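Local coordinates for B12-binding domain-containing protein (Kitasatospora setae, PDB 6WTE) that probably transfers a methyl group from S-adenosylmethionine by non-radical chemistry, using bound cobalamin and a [4Fe-4S] cluster, at residues Asp254-Leu259 with Leu303-Tyr308; Ser258-Ala261 with Asp266-Thr269. All coordinates share one frame; numbering follows the deposited sequence.

Contact 1 (Asp254-Leu259 with Leu303-Tyr308); sequences DEMESL and LRLWVY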
loop_
_atom_site.group_PDB
_atom_site.type_symbol
_atom_site.label_atom_id
_atom_site.label_comp_id
_atom_site.label_asym_id
_atom_site.label_seq_id
_atom_site.Cartn_x
_atom_site.Cartn_y
_atom_site.Cartn_z
ATOM N N ASP A 254 21.171 -7.025 7.094
ATOM C CA ASP A 254 21.035 -8.154 8.021
ATOM C C ASP A 254 19.680 -8.838 7.862
ATOM O O ASP A 254 19.590 -10.074 7.839
ATOM C CB ASP A 254 21.184 -7.690 9.476
ATOM C CG ASP A 254 22.630 -7.539 9.921
ATOM O OD1 ASP A 254 23.560 -7.801 9.128
ATOM O OD2 ASP A 254 22.826 -7.170 11.100
ATOM N N GLU A 255 18.613 -8.041 7.769
ATOM C CA GLU A 255 17.271 -8.593 7.615
ATOM C C GLU A 255 17.111 -9.323 6.287
ATOM O O GLU A 255 16.538 -10.419 6.240
ATOM C CB GLU A 255 16.242 -7.473 7.731
ATOM C CG GLU A 255 14.804 -7.935 7.654
ATOM C CD GLU A 255 13.840 -6.813 7.987
ATOM O OE1 GLU A 255 14.286 -5.832 8.616
ATOM O OE2 GLU A 255 12.653 -6.910 7.621
ATOM N N MET A 256 17.593 -8.718 5.194
ATOM C CA MET A 256 17.547 -9.385 3.897
ATOM C C MET A 256 18.334 -10.683 3.925
ATOM O O MET A 256 17.912 -11.684 3.339
ATOM C CB MET A 256 18.096 -8.465 2.808
ATOM C CG MET A 256 17.302 -7.190 2.651
ATOM S SD MET A 256 18.052 -6.061 1.468
ATOM C CE MET A 256 17.689 -6.905 -0.073
ATOM N N GLU A 257 19.484 -10.680 4.602
ATOM C CA GLU A 257 20.286 -11.892 4.703
ATOM C C GLU A 257 19.539 -12.967 5.478
ATOM O O GLU A 257 19.578 -14.145 5.110
ATOM C CB GLU A 257 21.630 -11.575 5.364
ATOM C CG GLU A 257 22.666 -12.677 5.243
ATOM C CD GLU A 257 24.004 -12.273 5.824
ATOM O OE1 GLU A 257 24.483 -11.161 5.509
ATOM O OE2 GLU A 257 24.579 -13.069 6.592
ATOM N N SER A 258 18.833 -12.569 6.544
ATOM C CA SER A 258 18.047 -13.521 7.325
ATOM C C SER A 258 16.932 -14.133 6.489
ATOM O O SER A 258 16.686 -15.343 6.557
ATOM C CB SER A 258 17.463 -12.837 8.562
ATOM O OG SER A 258 16.712 -13.762 9.334
ATOM N N LEU A 259 16.245 -13.311 5.691
ATOM C CA LEU A 259 15.247 -13.838 4.765
ATOM C C LEU A 259 15.875 -14.836 3.797
ATOM O O LEU A 259 15.377 -15.956 3.629
ATOM C CB LEU A 259 14.595 -12.689 3.998
ATOM C CG LEU A 259 13.687 -11.775 4.820
ATOM C CD1 LEU A 259 13.197 -10.593 3.987
ATOM C CD2 LEU A 259 12.516 -12.585 5.367
ATOM N N LEU A 303 20.031 -13.754 -3.928
ATOM C CA LEU A 303 18.980 -12.746 -3.817
ATOM C C LEU A 303 18.393 -12.406 -5.181
ATOM O O LEU A 303 19.109 -12.290 -6.177
ATOM C CB LEU A 303 19.537 -11.480 -3.166
ATOM C CG LEU A 303 18.628 -10.247 -3.161
ATOM C CD1 LEU A 303 17.431 -10.468 -2.241
ATOM C CD2 LEU A 303 19.410 -9.002 -2.752
ATOM N N ARG A 304 17.074 -12.266 -5.226
ATOM C CA ARG A 304 16.370 -11.802 -6.416
ATOM C C ARG A 304 15.529 -10.613 -5.968
ATOM O O ARG A 304 14.473 -10.795 -5.358
ATOM C CB ARG A 304 15.531 -12.918 -7.031
ATOM C CG ARG A 304 16.378 -14.119 -7.455
ATOM C CD ARG A 304 15.577 -15.168 -8.210
ATOM N NE ARG A 304 14.649 -15.911 -7.355
ATOM C CZ ARG A 304 14.912 -17.087 -6.790
ATOM N NH1 ARG A 304 16.086 -17.674 -6.971
ATOM N NH2 ARG A 304 13.994 -17.680 -6.038
ATOM N N LEU A 305 16.009 -9.403 -6.248
ATOM C CA LEU A 305 15.437 -8.181 -5.695
ATOM C C LEU A 305 14.452 -7.568 -6.679
ATOM O O LEU A 305 14.753 -7.434 -7.871
ATOM C CB LEU A 305 16.536 -7.170 -5.362
ATOM C CG LEU A 305 16.107 -5.901 -4.627
ATOM C CD1 LEU A 305 15.529 -6.249 -3.267
ATOM C CD2 LEU A 305 17.309 -4.980 -4.485
ATOM N N TRP A 306 13.292 -7.165 -6.170
ATOM C CA TRP A 306 12.247 -6.545 -6.973
ATOM C C TRP A 306 11.953 -5.187 -6.362
ATOM O O TRP A 306 11.628 -5.101 -5.175
ATOM C CB TRP A 306 10.998 -7.428 -7.014
ATOM C CG TRP A 306 11.303 -8.815 -7.522
ATOM C CD1 TRP A 306 11.737 -9.883 -6.787
ATOM C CD2 TRP A 306 11.220 -9.267 -8.877
ATOM N NE1 TRP A 306 11.927 -10.974 -7.606
ATOM C CE2 TRP A 306 11.622 -10.617 -8.894
ATOM C CE3 TRP A 306 10.856 -8.656 -10.082
ATOM C CZ2 TRP A 306 11.651 -11.371 -10.066
ATOM C CZ3 TRP A 306 10.890 -9.410 -11.245
ATOM C CH2 TRP A 306 11.282 -10.752 -11.227
ATOM N N VAL A 307 12.095 -4.128 -7.156
ATOM C CA VAL A 307 12.007 -2.773 -6.620
ATOM C C VAL A 307 10.933 -1.990 -7.365
ATOM O O VAL A 307 10.527 -2.332 -8.478
ATOM C CB VAL A 307 13.364 -2.029 -6.680
ATOM C CG1 VAL A 307 14.438 -2.810 -5.926
ATOM C CG2 VAL A 307 13.807 -1.775 -8.139
ATOM N N TYR A 308 10.453 -0.933 -6.708
ATOM C CA TYR A 308 9.480 -0.004 -7.269
ATOM C C TYR A 308 10.105 1.380 -7.265
ATOM O O TYR A 308 10.634 1.818 -6.237
ATOM C CB TYR A 308 8.166 0.008 -6.472
ATOM C CG TYR A 308 7.074 0.777 -7.184
ATOM C CD1 TYR A 308 6.946 2.153 -7.033
ATOM C CD2 TYR A 308 6.186 0.125 -8.031
ATOM C CE1 TYR A 308 5.960 2.857 -7.701
ATOM C CE2 TYR A 308 5.199 0.816 -8.696
ATOM C CZ TYR A 308 5.091 2.180 -8.530
ATOM O OH TYR A 308 4.103 2.869 -9.193
#

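Contact 2 (Ser258-Ala261 with Asp266-Thr269); sequences SLAA and DQHT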
loop_
_atom_site.group_PDB
_atom_site.type_symbol
_atom_site.label_atom_id
_atom_site.label_comp_id
_atom_site.label_asym_id
_atom_site.label_seq_id
_atom_site.Cartn_x
_atom_site.Cartn_y
_atom_site.Cartn_z
ATOM N N SER A 258 18.833 -12.569 6.544
ATOM C CA SER A 258 18.047 -13.521 7.325
ATOM C C SER A 258 16.932 -14.133 6.489
ATOM O O SER A 258 16.686 -15.343 6.557
ATOM C CB SER A 258 17.463 -12.837 8.562
ATOM O OG SER A 258 16.712 -13.762 9.334
ATOM N N LEU A 259 16.245 -13.311 5.691
ATOM C CA LEU A 259 15.247 -13.838 4.765
ATOM C C LEU A 259 15.875 -14.836 3.797
ATOM O O LEU A 259 15.377 -15.956 3.629
ATOM C CB LEU A 259 14.595 -12.689 3.998
ATOM C CG LEU A 259 13.687 -11.775 4.820
ATOM C CD1 LEU A 259 13.197 -10.593 3.987
ATOM C CD2 LEU A 259 12.516 -12.585 5.367
ATOM N N ALA A 260 16.992 -14.454 3.169
ATOM C CA ALA A 260 17.617 -15.328 2.183
ATOM C C ALA A 260 18.088 -16.633 2.810
ATOM O O ALA A 260 18.052 -17.682 2.156
ATOM C CB ALA A 260 18.790 -14.618 1.512
ATOM N N ALA A 261 18.525 -16.589 4.068
ATOM C CA ALA A 261 18.988 -17.803 4.732
ATOM C C ALA A 261 17.865 -18.821 4.881
ATOM O O ALA A 261 18.124 -20.031 4.881
ATOM C CB ALA A 261 19.587 -17.458 6.096
ATOM N N ASP A 266 13.384 -14.244 -3.291
ATOM C CA ASP A 266 12.731 -13.115 -3.947
ATOM C C ASP A 266 12.249 -12.126 -2.895
ATOM O O ASP A 266 11.392 -12.457 -2.068
ATOM C CB ASP A 266 11.559 -13.596 -4.802
ATOM C CG ASP A 266 12.003 -14.429 -5.985
ATOM O OD1 ASP A 266 12.434 -13.840 -6.997
ATOM O OD2 ASP A 266 11.943 -15.673 -5.891
ATOM N N GLN A 267 12.788 -10.912 -2.925
ATOM C CA GLN A 267 12.440 -9.893 -1.947
ATOM C C GLN A 267 12.013 -8.629 -2.667
ATOM O O GLN A 267 12.640 -8.217 -3.646
ATOM C CB GLN A 267 13.611 -9.613 -1.000
ATOM C CG GLN A 267 14.088 -10.876 -0.286
ATOM C CD GLN A 267 15.290 -10.650 0.609
ATOM O OE1 GLN A 267 15.669 -9.515 0.878
ATOM N NE2 GLN A 267 15.896 -11.742 1.077
ATOM N N HIS A 268 10.926 -8.040 -2.189
ATOM C CA HIS A 268 10.353 -6.840 -2.780
ATOM C C HIS A 268 10.554 -5.681 -1.813
ATOM O O HIS A 268 10.201 -5.793 -0.634
ATOM C CB HIS A 268 8.867 -7.063 -3.074
ATOM C CG HIS A 268 8.277 -6.074 -4.029
ATOM N ND1 HIS A 268 7.953 -4.785 -3.662
ATOM C CD2 HIS A 268 7.952 -6.185 -5.339
ATOM C CE1 HIS A 268 7.455 -4.145 -4.705
ATOM N NE2 HIS A 268 7.445 -4.971 -5.735
ATOM N N THR A 269 11.134 -4.579 -2.299
ATOM C CA THR A 269 11.276 -3.399 -1.450
ATOM C C THR A 269 9.894 -2.842 -1.129
ATOM O O THR A 269 9.003 -2.834 -1.981
ATOM C CB THR A 269 12.130 -2.319 -2.128
ATOM O OG1 THR A 269 11.555 -1.961 -3.391
ATOM C CG2 THR A 269 13.547 -2.814 -2.345
#

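Contact 1 (Asp254-Leu259 with Leu303-Tyr308)
In the TIM-barrel-like fold of the radical SAM core, M256 of helix 249-261 packs on two leucines: L303, the loop residue just before strand 304-309, and L305 within it. The contact is small, about 100 Å² in all, and purely apolar. The methionine methyl group does the touching: CE of M256 sits 3.8 Å from CD2 of L303 and 3.9 Å from CD1 of L305, and CD1 of L303 lies slightly farther from CE, at 4.2 Å. The side chain of M256 points toward the leucines and is extended about CB-CG (chi2 175°), and a turn about the CG-SD bond (chi3 73°) swings CE onto both of them. Methionine suits the place because its long, unbranched chain spans the space between two backbones whose nearest CA atoms, those of M256 and L303, are 8.5 Å apart. The leucines answer with branched ends, L305 at about a right angle to the methionine and L303 at a slant. All three residues are buried, as suits side chains with no polar group to satisfy. Helix 278-294 completes the layer: its I288 touches M256 and L303, its L285 meets L305, and its R291 forms salt bridges with D254 and E257. L305 also bonds through its backbone to the next strand, 327-335.

Contact 2 (Ser258-Ala261 with Asp266-Thr269)
The amide nitrogen NE2 of Q267 reaches from strand 266-269 to the turn of helix that carries L259 and A260, and there it is held by two main-chain carbonyls. It is hydrogen-bonded to O of M256, one turn earlier in the helix, and to O of I264 in the loop leading to the strand. A primary amide has two N-H groups to spend, so glutamine can serve both oxygens from a buried position. Its chain leaves the strand with CG anti to the carbonyl carbon (chi1 -57°) and stays extended beyond CG (chi2 177°), which gives the amide the reach to meet the helix backbone. NE2 of Q267 lies 3.3 Å from CB of L259, and CD of Q267 is 4.0 Å from CD1 of L259; the leucine thus lies against the amide, the two side chains crossing at a slant. N of A260 comes within 3.6 Å of NE2 of Q267; both are donors, and both lie near the same M256 carbonyl. A residue as small as alanine fits here, since even CB of A260 is 4.1 Å from NE2 of Q267, and a larger group could crowd the amide. A leucine in place of Q267 would probably leave the M256 and I264 carbonyls without this shared donor and unpin the loop from the helix. From the other face of the strand, H268 touches the bound cobalamin, while D266 forms a salt bridge with R304. Strand 266-269 itself runs between strands 219-221 and 304-309, parallel to both, with helix 249-261 packed on its Q267 side.

Overall arrangement
Along the chain, helix 249-261 comes first and serves both contacts, which share S258 and L259 and have centres about 3 Å apart. Contact 2 closes the shorter loop: only four residues separate the helix end from strand 266-269. Contact 1 spans a much longer excursion, through that strand and helix 278-294 to strand 304-309, so contact 2 nests almost wholly within it, overlapping at the shared helical turn. The two strands are parallel neighbours, joined where W306 N probably hydrogen-bonds to Q267 O at 2.8 Å. One helix is thereby laid against two successive strands of the radical SAM core, near its cobalamin.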